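Local coordinates for histidine-containing Phosphotransfer Protein type 1, MtHPt1 (Medicago truncatula, PDB 3US6) that probably relays phosphoryl groups from cytokinin sensor histidine kinases to response regulators in plant hormone signalling, at residues G4-Q9 and E137-A142. Numbering follows the deposited sequence.
Sequences GQMRRQ and EQQIVA
M6 on helix 3-19 reaches across to Q139 and I140 near the C-terminal end of helix 109-142. The two segments run roughly antiparallel, their N-to-C directions 151° apart and their axes 9.6 Å from each other at closest approach. The side chain of M6 starts with CB, which points toward the partner helix and packs 3.6 Å from CG1 of I140. CG lies beside the backbone N (chi1 -76°), and chi2 carries the chain on in extended form to the sulfur. The side chains of M6 and Q139 cross at about a right angle, with SD touching CB of Q139 at 3.7 Å. A bend at chi3 (-71°) then turns the methyl along the backbone of the other helix, where CE sits 4.0 Å from O of Q139 and 4.1 Å from CA of I140. I140 returns the contact: its CD1 lies 3.7 Å from the carbonyl O of M6, while CG2 meets the aliphatic CG of R7 at 4.0 Å. The polar end of R7 turns elsewhere, its NE donating a hydrogen bond to the carbonyl O of S146 in the tail after helix 109-142, and I147 of that tail also touches I140. At the other flank, NE1 of W10 donates to OE2 of E137. Replacing M6 with an alanine would probably leave the CB of Q139 and the backbone around I140 without their sulfur and methyl neighbours, opening a gap between the helices. M6 and I140 are buried, whereas Q139 is exposed. With no hydrogen bond between the two segments, the N-terminal helix of this HPt helix bundle is held here against the last helix by shape fit and dispersion between buried thioether and alkyl groups.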
loop_
_atom_site.group_PDB
_atom_site.type_symbol
_atom_site.label_atom_id
_atom_site.label_comp_id
_atom_site.label_asym_id
_atom_site.label_seq_id
_atom_site.Cartn_x
_atom_site.Cartn_y
_atom_site.Cartn_z
ATOM N N GLY A 4 -25.032 -4.826 11.244
ATOM C CA GLY A 4 -25.511 -4.216 10.006
ATOM C C GLY A 4 -24.882 -2.858 9.747
ATOM O O GLY A 4 -24.516 -2.509 8.606
ATOM N N GLN A 5 -24.773 -2.085 10.820
ATOM C CA GLN A 5 -24.103 -0.790 10.767
ATOM C C GLN A 5 -22.643 -0.947 10.411
ATOM O O GLN A 5 -22.117 -0.152 9.635
ATOM C CB GLN A 5 -24.225 -0.047 12.106
ATOM C CG GLN A 5 -23.773 1.414 12.047
ATOM C CD GLN A 5 -24.387 2.194 10.864
ATOM O OE1 GLN A 5 -25.617 2.259 10.707
ATOM N NE2 GLN A 5 -23.520 2.784 10.024
ATOM N N MET A 6 -21.956 -1.891 11.019
ATOM C CA MET A 6 -20.554 -2.088 10.736
ATOM C C MET A 6 -20.388 -2.450 9.288
ATOM O O MET A 6 -19.415 -2.050 8.641
ATOM C CB MET A 6 -19.931 -3.178 11.601
ATOM C CG MET A 6 -19.690 -2.713 12.987
ATOM S SD MET A 6 -18.663 -3.790 14.006
ATOM C CE MET A 6 -19.799 -5.042 14.182
ATOM N N ARG A 7 -21.251 -3.306 8.779
ATOM C CA ARG A 7 -21.170 -3.668 7.354
ATOM C C ARG A 7 -21.346 -2.458 6.438
ATOM O O ARG A 7 -20.617 -2.310 5.474
ATOM C CB ARG A 7 -22.157 -4.772 7.010
ATOM C CG ARG A 7 -21.769 -6.101 7.674
ATOM C CD ARG A 7 -22.862 -7.138 7.647
ATOM N NE ARG A 7 -22.745 -7.837 6.394
ATOM C CZ ARG A 7 -23.468 -7.549 5.333
ATOM N NH1 ARG A 7 -24.396 -6.597 5.391
ATOM N NH2 ARG A 7 -23.254 -8.231 4.233
ATOM N N ARG A 8 -22.300 -1.612 6.741
ATOM C CA ARG A 8 -22.492 -0.389 5.935
ATOM C C ARG A 8 -21.267 0.524 6.025
ATOM O O ARG A 8 -20.821 1.083 5.006
ATOM C CB ARG A 8 -23.754 0.356 6.368
ATOM C CG ARG A 8 -25.074 -0.346 6.015
ATOM C CD ARG A 8 -26.324 0.542 6.354
ATOM N NE ARG A 8 -26.517 0.759 7.793
ATOM C CZ ARG A 8 -27.137 -0.093 8.603
ATOM N NH1 ARG A 8 -27.621 -1.234 8.122
ATOM N NH2 ARG A 8 -27.266 0.188 9.899
ATOM N N GLN A 9 -20.660 0.643 7.198
ATOM C CA GLN A 9 -19.445 1.415 7.355
ATOM C C GLN A 9 -18.291 0.886 6.529
ATOM O O GLN A 9 -17.546 1.646 5.995
ATOM C CB GLN A 9 -19.019 1.432 8.811
ATOM C CG GLN A 9 -19.972 2.123 9.715
ATOM C CD GLN A 9 -19.547 2.014 11.165
ATOM O OE1 GLN A 9 -19.110 0.992 11.622
ATOM N NE2 GLN A 9 -19.680 3.081 11.866
ATOM N N GLU A 137 -13.206 -5.283 9.624
ATOM C CA GLU A 137 -13.507 -6.630 9.206
ATOM C C GLU A 137 -13.454 -7.606 10.398
ATOM O O GLU A 137 -14.296 -8.478 10.516
ATOM C CB GLU A 137 -12.555 -7.125 8.129
ATOM C CG GLU A 137 -12.756 -6.404 6.825
ATOM C CD GLU A 137 -11.923 -6.931 5.648
ATOM O OE1 GLU A 137 -11.301 -8.020 5.732
ATOM O OE2 GLU A 137 -11.932 -6.238 4.569
ATOM N N GLN A 138 -12.398 -7.520 11.201
ATOM C CA GLN A 138 -12.286 -8.411 12.347
ATOM C C GLN A 138 -13.476 -8.239 13.283
ATOM O O GLN A 138 -14.016 -9.194 13.850
ATOM C CB GLN A 138 -10.987 -8.168 13.125
ATOM C CG GLN A 138 -9.710 -8.442 12.395
ATOM C CD GLN A 138 -9.302 -9.902 12.231
ATOM O OE1 GLN A 138 -8.317 -10.176 11.527
ATOM N NE2 GLN A 138 -9.985 -10.828 12.910
ATOM N N GLN A 139 -13.928 -6.996 13.455
ATOM C CA GLN A 139 -15.098 -6.738 14.309
ATOM C C GLN A 139 -16.390 -7.327 13.730
ATOM O O GLN A 139 -17.174 -7.984 14.438
ATOM C CB GLN A 139 -15.273 -5.244 14.578
ATOM C CG GLN A 139 -14.159 -4.668 15.367
ATOM C CD GLN A 139 -13.985 -3.131 15.240
ATOM O OE1 GLN A 139 -14.742 -2.433 14.538
ATOM N NE2 GLN A 139 -12.926 -2.631 15.850
ATOM N N ILE A 140 -16.591 -7.143 12.453
ATOM C CA ILE A 140 -17.762 -7.694 11.766
ATOM C C ILE A 140 -17.813 -9.218 11.974
ATOM O O ILE A 140 -18.856 -9.775 12.318
ATOM C CB ILE A 140 -17.764 -7.360 10.245
ATOM C CG1 ILE A 140 -18.032 -5.856 10.064
ATOM C CG2 ILE A 140 -18.854 -8.151 9.516
ATOM C CD1 ILE A 140 -17.679 -5.303 8.672
ATOM N N VAL A 141 -16.702 -9.902 11.702
ATOM C CA VAL A 141 -16.690 -11.345 11.735
ATOM C C VAL A 141 -16.810 -11.850 13.165
ATOM O O VAL A 141 -17.467 -12.875 13.421
ATOM C CB VAL A 141 -15.473 -11.928 10.985
ATOM C CG1 VAL A 141 -15.398 -13.459 11.126
ATOM C CG2 VAL A 141 -15.564 -11.563 9.508
ATOM N N ALA A 142 -16.202 -11.156 14.143
ATOM C CA ALA A 142 -16.313 -11.599 15.519
ATOM C C ALA A 142 -17.741 -11.470 15.965
ATOM O O ALA A 142 -18.198 -12.289 16.780
ATOM C CB ALA A 142 -15.356 -10.802 16.453
#